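Local atomic coordinates of hypothetical protein (Pseudomonas aeruginosa, PDB entry 2H9F), a protein that probably catalyses the isomerisation of methylaconitate, acting as a PrpF-type isomerase. Residues G22-L27 and K71-S76; V85-G90 and S102-N107; L108-G113 and R379-L384. One frame throughout, in Å; residues are numbered along the deposited sequence.

Contact 1: residues G22-L27 and K71-S76. With SO4 (sulfate ion), chain H.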
loop_
_atom_site.group_PDB
_atom_site.type_symbol
_atom_site.label_atom_id
_atom_site.label_comp_id
_atom_site.label_asym_id
_atom_site.label_seq_id
_atom_site.Cartn_x
_atom_site.Cartn_y
_atom_site.Cartn_z
ATOM N N GLY A 22 7.372 -8.938 -0.353
ATOM C CA GLY A 22 6.742 -10.138 -0.864
ATOM C C GLY A 22 6.382 -11.094 0.274
ATOM O O GLY A 22 6.924 -11.007 1.379
ATOM N N VAL A 23 5.449 -11.995 -0.017
ATOM C CA VAL A 23 5.052 -13.009 0.912
ATOM C C VAL A 23 5.785 -14.245 0.446
ATOM O O VAL A 23 5.635 -14.619 -0.708
ATOM C CB VAL A 23 3.531 -13.310 0.903
ATOM C CG1 VAL A 23 3.213 -14.332 1.996
ATOM C CG2 VAL A 23 2.686 -12.040 1.082
ATOM N N PHE A 24 6.598 -14.825 1.344
ATOM C CA PHE A 24 7.453 -15.952 1.037
ATOM C C PHE A 24 6.945 -17.261 1.662
ATOM O O PHE A 24 6.556 -17.320 2.830
ATOM C CB PHE A 24 8.896 -15.690 1.491
ATOM C CG PHE A 24 9.658 -14.730 0.633
ATOM C CD1 PHE A 24 9.323 -13.378 0.590
ATOM C CD2 PHE A 24 10.769 -15.148 -0.053
ATOM C CE1 PHE A 24 10.027 -12.494 -0.175
ATOM C CE2 PHE A 24 11.492 -14.266 -0.808
ATOM C CZ PHE A 24 11.120 -12.941 -0.877
ATOM N N PHE A 25 6.967 -18.310 0.840
ATOM C CA PHE A 25 6.572 -19.629 1.270
ATOM C C PHE A 25 7.656 -20.654 1.005
ATOM O O PHE A 25 8.259 -20.629 -0.050
ATOM C CB PHE A 25 5.351 -20.079 0.457
ATOM C CG PHE A 25 4.179 -19.185 0.595
ATOM C CD1 PHE A 25 4.036 -18.084 -0.223
ATOM C CD2 PHE A 25 3.212 -19.440 1.560
ATOM C CE1 PHE A 25 2.938 -17.220 -0.084
ATOM C CE2 PHE A 25 2.079 -18.624 1.665
ATOM C CZ PHE A 25 1.939 -17.522 0.827
ATOM N N ARG A 26 7.836 -21.600 1.921
ATOM C CA ARG A 26 8.484 -22.874 1.548
ATOM C C ARG A 26 7.526 -23.757 0.788
ATOM O O ARG A 26 6.363 -23.893 1.181
ATOM C CB ARG A 26 8.923 -23.646 2.761
ATOM C CG ARG A 26 9.620 -22.809 3.809
ATOM C CD ARG A 26 10.267 -23.651 4.864
ATOM N NE ARG A 26 9.322 -24.520 5.539
ATOM C CZ ARG A 26 9.642 -25.395 6.483
ATOM N NH1 ARG A 26 10.902 -25.532 6.882
ATOM N NH2 ARG A 26 8.691 -26.174 6.996
ATOM N N LEU A 27 7.995 -24.425 -0.263
ATOM C CA LEU A 27 7.111 -25.291 -1.043
ATOM C C LEU A 27 6.353 -26.308 -0.174
ATOM O O LEU A 27 5.149 -26.471 -0.313
ATOM C CB LEU A 27 7.900 -26.013 -2.138
ATOM C CG LEU A 27 7.165 -26.985 -3.042
ATOM C CD1 LEU A 27 6.103 -26.304 -3.916
ATOM C CD2 LEU A 27 8.213 -27.712 -3.875
ATOM N N LYS A 71 3.413 -9.381 -4.693
ATOM C CA LYS A 71 4.339 -10.429 -5.034
ATOM C C LYS A 71 4.337 -11.603 -4.040
ATOM O O LYS A 71 4.361 -11.410 -2.852
ATOM C CB LYS A 71 5.780 -9.833 -5.080
ATOM C CG LYS A 71 6.004 -8.685 -6.044
ATOM C CD LYS A 71 7.486 -8.224 -6.001
ATOM C CE LYS A 71 7.764 -6.882 -6.703
ATOM N NZ LYS A 71 7.890 -6.964 -8.138
ATOM N N CYS A 72 4.417 -12.811 -4.566
ATOM C CA CYS A 72 4.555 -14.024 -3.770
ATOM C C CYS A 72 5.775 -14.819 -4.265
ATOM O O CYS A 72 6.061 -14.853 -5.479
ATOM C CB CYS A 72 3.314 -14.876 -3.921
ATOM S SG CYS A 72 1.901 -14.252 -2.944
ATOM N N VAL A 73 6.452 -15.494 -3.342
ATOM C CA VAL A 73 7.665 -16.260 -3.662
ATOM C C VAL A 73 7.590 -17.638 -3.022
ATOM O O VAL A 73 7.182 -17.757 -1.862
ATOM C CB VAL A 73 8.910 -15.521 -3.150
ATOM C CG1 VAL A 73 10.205 -16.411 -3.200
ATOM C CG2 VAL A 73 9.114 -14.218 -3.924
ATOM N N ILE A 74 7.911 -18.666 -3.818
ATOM C CA ILE A 74 8.128 -20.057 -3.355
ATOM C C ILE A 74 9.638 -20.394 -3.426
ATOM O O ILE A 74 10.280 -20.175 -4.456
ATOM C CB ILE A 74 7.363 -21.103 -4.210
ATOM C CG1 ILE A 74 5.855 -20.782 -4.251
ATOM C CG2 ILE A 74 7.604 -22.530 -3.618
ATOM C CD1 ILE A 74 5.069 -21.609 -5.288
ATOM N N LEU A 75 10.197 -20.865 -2.309
ATOM C CA LEU A 75 11.544 -21.466 -2.254
ATOM C C LEU A 75 11.407 -22.939 -1.891
ATOM O O LEU A 75 10.491 -23.335 -1.142
ATOM C CB LEU A 75 12.425 -20.795 -1.206
ATOM C CG LEU A 75 13.456 -19.789 -1.693
ATOM C CD1 LEU A 75 12.794 -18.634 -2.304
ATOM C CD2 LEU A 75 14.324 -19.354 -0.535
ATOM N N SER A 76 12.278 -23.744 -2.486
ATOM C CA SER A 76 12.406 -25.163 -2.197
ATOM C C SER A 76 13.882 -25.540 -2.348
ATOM O O SER A 76 14.668 -24.805 -2.989
ATOM C CB SER A 76 11.569 -25.992 -3.165
ATOM O OG SER A 76 11.992 -25.801 -4.498
HETATM S S SO4 H . 10.374 -28.046 9.908
HETATM O O1 SO4 H . 10.729 -26.640 10.120
HETATM O O2 SO4 H . 10.905 -28.519 8.625
HETATM O O3 SO4 H . 10.955 -28.835 10.996
HETATM O O4 SO4 H . 8.917 -28.202 9.921
#

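Contact 2: residues V85-G90 and S102-N107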
loop_
_atom_site.group_PDB
_atom_site.type_symbol
_atom_site.label_atom_id
_atom_site.label_comp_id
_atom_site.label_asym_id
_atom_site.label_seq_id
_atom_site.Cartn_x
_atom_site.Cartn_y
_atom_site.Cartn_z
ATOM N N VAL A 85 18.814 -23.619 -3.448
ATOM C CA VAL A 85 17.370 -23.435 -3.499
ATOM C C VAL A 85 16.889 -23.129 -4.894
ATOM O O VAL A 85 17.593 -22.499 -5.672
ATOM C CB VAL A 85 16.923 -22.304 -2.559
ATOM C CG1 VAL A 85 17.174 -22.731 -1.058
ATOM C CG2 VAL A 85 17.607 -20.961 -2.932
ATOM N N ASP A 86 15.685 -23.595 -5.217
ATOM C CA ASP A 86 14.954 -23.093 -6.366
ATOM C C ASP A 86 14.054 -21.949 -5.923
ATOM O O ASP A 86 13.370 -22.042 -4.908
ATOM C CB ASP A 86 14.103 -24.179 -7.006
ATOM C CG ASP A 86 14.916 -25.255 -7.645
ATOM O OD1 ASP A 86 16.130 -25.043 -7.848
ATOM O OD2 ASP A 86 14.353 -26.336 -7.956
ATOM N N TYR A 87 14.039 -20.889 -6.721
ATOM C CA TYR A 87 13.385 -19.641 -6.408
ATOM C C TYR A 87 12.419 -19.317 -7.512
ATOM O O TYR A 87 12.790 -19.165 -8.663
ATOM C CB TYR A 87 14.453 -18.564 -6.239
ATOM C CG TYR A 87 14.028 -17.130 -6.404
ATOM C CD1 TYR A 87 12.896 -16.655 -5.800
ATOM C CD2 TYR A 87 14.793 -16.241 -7.144
ATOM C CE1 TYR A 87 12.533 -15.330 -5.937
ATOM C CE2 TYR A 87 14.423 -14.912 -7.308
ATOM C CZ TYR A 87 13.289 -14.464 -6.707
ATOM O OH TYR A 87 12.898 -13.141 -6.826
ATOM N N LEU A 88 11.149 -19.264 -7.145
ATOM C CA LEU A 88 10.060 -18.996 -8.066
ATOM C C LEU A 88 9.328 -17.750 -7.599
ATOM O O LEU A 88 8.982 -17.649 -6.431
ATOM C CB LEU A 88 9.106 -20.188 -8.059
ATOM C CG LEU A 88 8.362 -20.578 -9.330
ATOM C CD1 LEU A 88 9.279 -20.768 -10.516
ATOM C CD2 LEU A 88 7.544 -21.853 -9.034
ATOM N N TYR A 89 9.070 -16.818 -8.513
ATOM C CA TYR A 89 8.466 -15.544 -8.187
ATOM C C TYR A 89 7.193 -15.338 -9.030
ATOM O O TYR A 89 7.181 -15.566 -10.251
ATOM C CB TYR A 89 9.526 -14.479 -8.395
ATOM C CG TYR A 89 9.021 -13.169 -8.855
ATOM C CD1 TYR A 89 8.217 -12.389 -8.034
ATOM C CD2 TYR A 89 9.358 -12.685 -10.110
ATOM C CE1 TYR A 89 7.741 -11.145 -8.466
ATOM C CE2 TYR A 89 8.887 -11.460 -10.560
ATOM C CZ TYR A 89 8.081 -10.694 -9.739
ATOM O OH TYR A 89 7.626 -9.465 -10.183
ATOM N N GLY A 90 6.093 -15.024 -8.340
ATOM C CA GLY A 90 4.792 -14.741 -8.944
ATOM C C GLY A 90 4.400 -13.284 -8.762
ATOM O O GLY A 90 4.313 -12.805 -7.639
ATOM N N SER A 102 6.588 -15.254 -15.484
ATOM C CA SER A 102 7.568 -15.206 -16.574
ATOM C C SER A 102 8.801 -14.343 -16.264
ATOM O O SER A 102 9.779 -14.389 -17.007
ATOM C CB SER A 102 6.899 -14.659 -17.819
ATOM O OG SER A 102 6.668 -13.274 -17.643
ATOM N N GLY A 103 8.760 -13.550 -15.202
ATOM C CA GLY A 103 9.849 -12.594 -14.962
ATOM C C GLY A 103 10.738 -13.022 -13.817
ATOM O O GLY A 103 10.492 -14.064 -13.183
ATOM N N ASN A 104 11.769 -12.210 -13.552
ATOM C CA ASN A 104 12.410 -12.174 -12.222
ATOM C C ASN A 104 12.329 -10.773 -11.600
ATOM O O ASN A 104 12.269 -9.726 -12.278
ATOM C CB ASN A 104 13.904 -12.658 -12.200
ATOM C CG ASN A 104 14.515 -12.709 -10.729
ATOM O OD1 ASN A 104 13.819 -13.120 -9.773
ATOM N ND2 ASN A 104 15.789 -12.257 -10.562
ATOM N N CYS A 105 12.348 -10.817 -10.273
ATOM C CA CYS A 105 12.522 -9.670 -9.429
ATOM C C CYS A 105 13.897 -9.763 -8.761
ATOM O O CYS A 105 14.123 -10.567 -7.851
ATOM C CB CYS A 105 11.406 -9.640 -8.374
ATOM S SG CYS A 105 11.444 -8.123 -7.542
ATOM N N GLY A 106 14.813 -8.943 -9.234
ATOM C CA GLY A 106 16.140 -8.884 -8.669
ATOM C C GLY A 106 16.115 -8.363 -7.248
ATOM O O GLY A 106 16.997 -8.701 -6.439
ATOM N N ASN A 107 15.109 -7.533 -6.927
ATOM C CA ASN A 107 14.985 -7.001 -5.544
ATOM C C ASN A 107 14.590 -8.116 -4.591
ATOM O O ASN A 107 15.272 -8.277 -3.549
ATOM C CB ASN A 107 14.076 -5.765 -5.462
ATOM C CG ASN A 107 14.811 -4.517 -5.896
ATOM O OD1 ASN A 107 15.524 -3.886 -5.102
ATOM N ND2 ASN A 107 14.725 -4.200 -7.173
HETATM O O HOH W 1 7.164 -13.416 -12.559
#

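Contact 3: residues L108-G113 and R379-L384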
loop_
_atom_site.group_PDB
_atom_site.type_symbol
_atom_site.label_atom_id
_atom_site.label_comp_id
_atom_site.label_asym_id
_atom_site.label_seq_id
_atom_site.Cartn_x
_atom_site.Cartn_y
_atom_site.Cartn_z
ATOM N N LEU A 108 13.580 -8.930 -4.988
ATOM C CA LEU A 108 13.173 -10.054 -4.144
ATOM C C LEU A 108 14.196 -11.192 -4.094
ATOM O O LEU A 108 14.179 -11.958 -3.139
ATOM C CB LEU A 108 11.747 -10.559 -4.441
ATOM C CG LEU A 108 10.588 -9.691 -3.914
ATOM C CD1 LEU A 108 9.309 -10.488 -3.950
ATOM C CD2 LEU A 108 10.774 -9.036 -2.506
ATOM N N SER A 109 15.117 -11.275 -5.057
ATOM C CA SER A 109 16.299 -12.184 -4.936
ATOM C C SER A 109 17.035 -12.037 -3.623
ATOM O O SER A 109 17.460 -13.016 -3.022
ATOM C CB SER A 109 17.297 -11.905 -6.065
ATOM O OG SER A 109 16.640 -12.068 -7.303
ATOM N N THR A 110 17.200 -10.792 -3.190
ATOM C CA THR A 110 17.847 -10.532 -1.930
ATOM C C THR A 110 17.076 -11.283 -0.839
ATOM O O THR A 110 17.686 -11.964 -0.045
ATOM C CB THR A 110 17.899 -9.033 -1.625
ATOM O OG1 THR A 110 18.070 -8.282 -2.844
ATOM C CG2 THR A 110 19.029 -8.736 -0.682
ATOM N N GLY A 111 15.732 -11.197 -0.864
ATOM C CA GLY A 111 14.894 -11.884 0.095
ATOM C C GLY A 111 14.967 -13.395 -0.053
ATOM O O GLY A 111 14.953 -14.116 0.942
ATOM N N ALA A 112 15.075 -13.877 -1.285
ATOM C CA ALA A 112 15.255 -15.318 -1.527
ATOM C C ALA A 112 16.493 -15.853 -0.797
ATOM O O ALA A 112 16.438 -16.912 -0.228
ATOM C CB ALA A 112 15.320 -15.646 -3.009
ATOM N N GLY A 113 17.606 -15.125 -0.825
ATOM C CA GLY A 113 18.821 -15.605 -0.186
ATOM C C GLY A 113 18.665 -15.652 1.314
ATOM O O GLY A 113 19.039 -16.613 1.950
ATOM N N ARG A 379 22.342 -5.197 -2.082
ATOM C CA ARG A 379 20.998 -4.849 -1.604
ATOM C C ARG A 379 20.884 -5.258 -0.162
ATOM O O ARG A 379 21.903 -5.535 0.500
ATOM C CB ARG A 379 19.971 -5.535 -2.512
ATOM C CG ARG A 379 19.994 -4.909 -3.892
ATOM C CD ARG A 379 18.887 -5.310 -4.775
ATOM N NE ARG A 379 18.955 -4.456 -5.957
ATOM C CZ ARG A 379 18.648 -4.825 -7.212
ATOM N NH1 ARG A 379 18.247 -6.079 -7.520
ATOM N NH2 ARG A 379 18.770 -3.910 -8.184
ATOM N N SER A 380 19.676 -5.200 0.377
ATOM C CA SER A 380 19.456 -5.627 1.749
ATOM C C SER A 380 18.083 -6.237 1.797
ATOM O O SER A 380 17.285 -5.973 0.927
ATOM C CB SER A 380 19.541 -4.460 2.715
ATOM O OG SER A 380 18.449 -3.567 2.560
ATOM N N ALA A 381 17.824 -7.013 2.841
ATOM C CA ALA A 381 16.536 -7.682 3.069
ATOM C C ALA A 381 16.247 -7.718 4.577
ATOM O O ALA A 381 17.157 -7.743 5.395
ATOM C CB ALA A 381 16.584 -9.039 2.560
ATOM N N ARG A 382 14.975 -7.729 4.954
ATOM C CA ARG A 382 14.629 -8.064 6.322
ATOM C C ARG A 382 13.223 -8.635 6.443
ATOM O O ARG A 382 12.308 -8.319 5.644
ATOM C CB ARG A 382 14.742 -6.842 7.263
ATOM C CG ARG A 382 13.901 -5.691 6.911
ATOM C CD ARG A 382 14.136 -4.473 7.892
ATOM N NE ARG A 382 13.359 -4.645 9.063
ATOM C CZ ARG A 382 12.201 -4.055 9.334
ATOM N NH1 ARG A 382 11.628 -3.142 8.569
ATOM N NH2 ARG A 382 11.623 -4.362 10.470
ATOM N N ILE A 383 13.057 -9.483 7.454
ATOM C CA ILE A 383 11.758 -10.015 7.805
ATOM C C ILE A 383 10.917 -8.937 8.466
ATOM O O ILE A 383 11.374 -8.266 9.409
ATOM C CB ILE A 383 11.877 -11.285 8.718
ATOM C CG1 ILE A 383 12.401 -12.467 7.887
ATOM C CG2 ILE A 383 10.487 -11.649 9.320
ATOM C CD1 ILE A 383 12.767 -13.688 8.768
ATOM N N LEU A 384 9.696 -8.766 7.977
ATOM C CA LEU A 384 8.759 -7.791 8.554
ATOM C C LEU A 384 7.767 -8.499 9.490
ATOM O O LEU A 384 7.425 -8.026 10.543
ATOM C CB LEU A 384 7.987 -7.081 7.400
ATOM C CG LEU A 384 8.851 -6.355 6.343
ATOM C CD1 LEU A 384 8.027 -5.785 5.209
ATOM C CD2 LEU A 384 9.666 -5.306 6.967
#

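Contact 1: residues G22-L27 and K71-S76
Val73 lies against the ring of Phe24 where strands 22-26 and 71-76 run side by side. Its CB sits over one face of the ring, 3.8 Å from the centroid and 18° off the normal, as a CH-pi contact. CG1 of Val73 presses closer still, 3.4 Å from Phe24 CD2 near the rim. The ring reaches this place because its CG stands anti to the carbonyl carbon, beside the backbone N (chi1 -74°). On the other face of the pair the Phe25 ring does not lie over its neighbour. It turns its edge to the strand, with Val73 O in the ring plane and 3.6 Å from CD1, while Cys72 SG also lies near that edge. The two chains run parallel in strict register: Val23 bonds to Lys71 and Val73, Phe25 to Val73 and Leu75, each straddling the residue opposite, and Leu27 N adds one bond to Leu75 O. The shortest link is Phe25 N to Val73 O, 2.8 Å. Phe115 of helix 106-118 meets Phe24, and Phe45 of helix 39-49 meets Phe25, so both faces of this part are covered.

Packing thins toward the far end. Leu27 CB touches Ile74 CG2 and Ser76 CB, each at 3.8 Å; Leu27 and Ser76 are partly exposed, while Ile74 stays buried. Arg26 runs outward, its chain bent at chi3 (-58°), and NH1 makes two weak hydrogen bonds to a sulfate, the nearer to O1 at 3.4 Å. Its firmer partners are Asp29, in a salt bridge with NE, and the carbonyl of Ala119.

Five main-chain hydrogen bonds and ring contacts hold the buried part. The sulfate, probably from the crystallisation liquor, is weakly bound and need not mark a substrate site.

Contact 2: residues V85-G90 and S102-N107
The Tyr89 side chain leaves strand 85-90 toward the loop 102-107, with Cys105 over one face of its ring. From CB the chain turns with CG rotated well short of anti to the backbone N (chi1 147°), which carries the ring out to the loop backbone. One edge meets Gly103: CD2 comes 3.6 Å from Gly103 O, a carbonyl lying near the ring plane. CD2 also approaches Cys105 N, at 3.5 Å, and CE2 meets the carbonyl carbon of Asn104. CZ has Cys105 CB at 3.7 Å, and this methylene stands almost squarely over the ring centre, 12° off the normal, as a CH-pi contact. Cys105 SG stays above the same face at a distance, 5.1 Å from the centroid. At the tip, OH passes beyond the loop to a weak hydrogen bond with Lys71 NZ.

Tyr87, two residues back on the same face of the strand, reaches the loop with its hydroxyl. OH lies 3.0 Å from Cys105 O and 3.1 Å from Asn104 OD1, two acceptors close to one proton. The Asn104 amide crosses this ring steeply, the planes 80° apart, and Asn104 ND2 makes a weak hydrogen bond to Ser109 OG. A water bridges the other end, accepting from Gly103 N and lying 3.2 Å from Tyr89 O.

Cys105 occupies the N-cap of helix 106-118, its SG turned to the backbone N of Leu108, so the tyrosine ring packs on the residue that opens the helix. Strand 85-92 runs between strands 71-77 and 131-139; the loop follows strand 99-100, which pairs with strand 85-92, and leads into helix 106-118, whose Leu108 and Ala112 pack on Tyr87.

Contact 3: residues L108-G113 and R379-L384
Thr110 meets Arg379 and Ser380 with the two branches of its side chain. OG1 lies 3.4 Å from Arg379 CB and also touches CD, the arginine's aliphatic stem crossing the threonine at about a right angle. CG2, anti to the backbone N, packs 3.6 Å from Ser380 O. At the next helix residue, Ala381 CB rests 4.1 Å from Gly111 CA, and the CA atoms of Gly111 and Ala381 are 5.4 Å apart. No hydrogen bond joins the two segments.

Polar ends are satisfied further out. Thr110 OG1 bonds back to Asn107 O within the helix, which fixes its rotation and leaves OG1 lying against the aliphatic part of Arg379. Ser380 OG is held by Arg16 of strand 7-17, while Ile175 and Leu177 of strand 175-180 complete the setting of Thr110. Beyond Ala381 the strand reaches the dimer interface, where Arg382 forms a salt bridge with Asp60 of the second subunit.

A small-residue face of a helix set against curved strands fits the diaminopimelate epimerase-like fold of PrpF proteins, in which a central helix is wrapped by a beta barrel.

In the fold
All three contacts are buried and lie round helix 106-118, yet each uses different chemistry. Contact 1 is sheet pairing, ruled by main-chain bonds, and it ends at the partly exposed Arg26, Leu27 and Ser76. Contact 2 joins the next strand of that sheet to the start of the helix through tyrosines, a water and carbonyl groups; Cys72 O and Ser76 O probably accept bonds from Gly90 N and Asp86 N. Contact 3 takes the helix body to a distant strand by a small van der Waals contact without hydrogen bonds between the segments. Arg379 NH1 probably bonds to Gly106 O, linking contacts 2 and 3, and Phe24 and Leu75 pack on Ala112, joining contact 1 to contact 3.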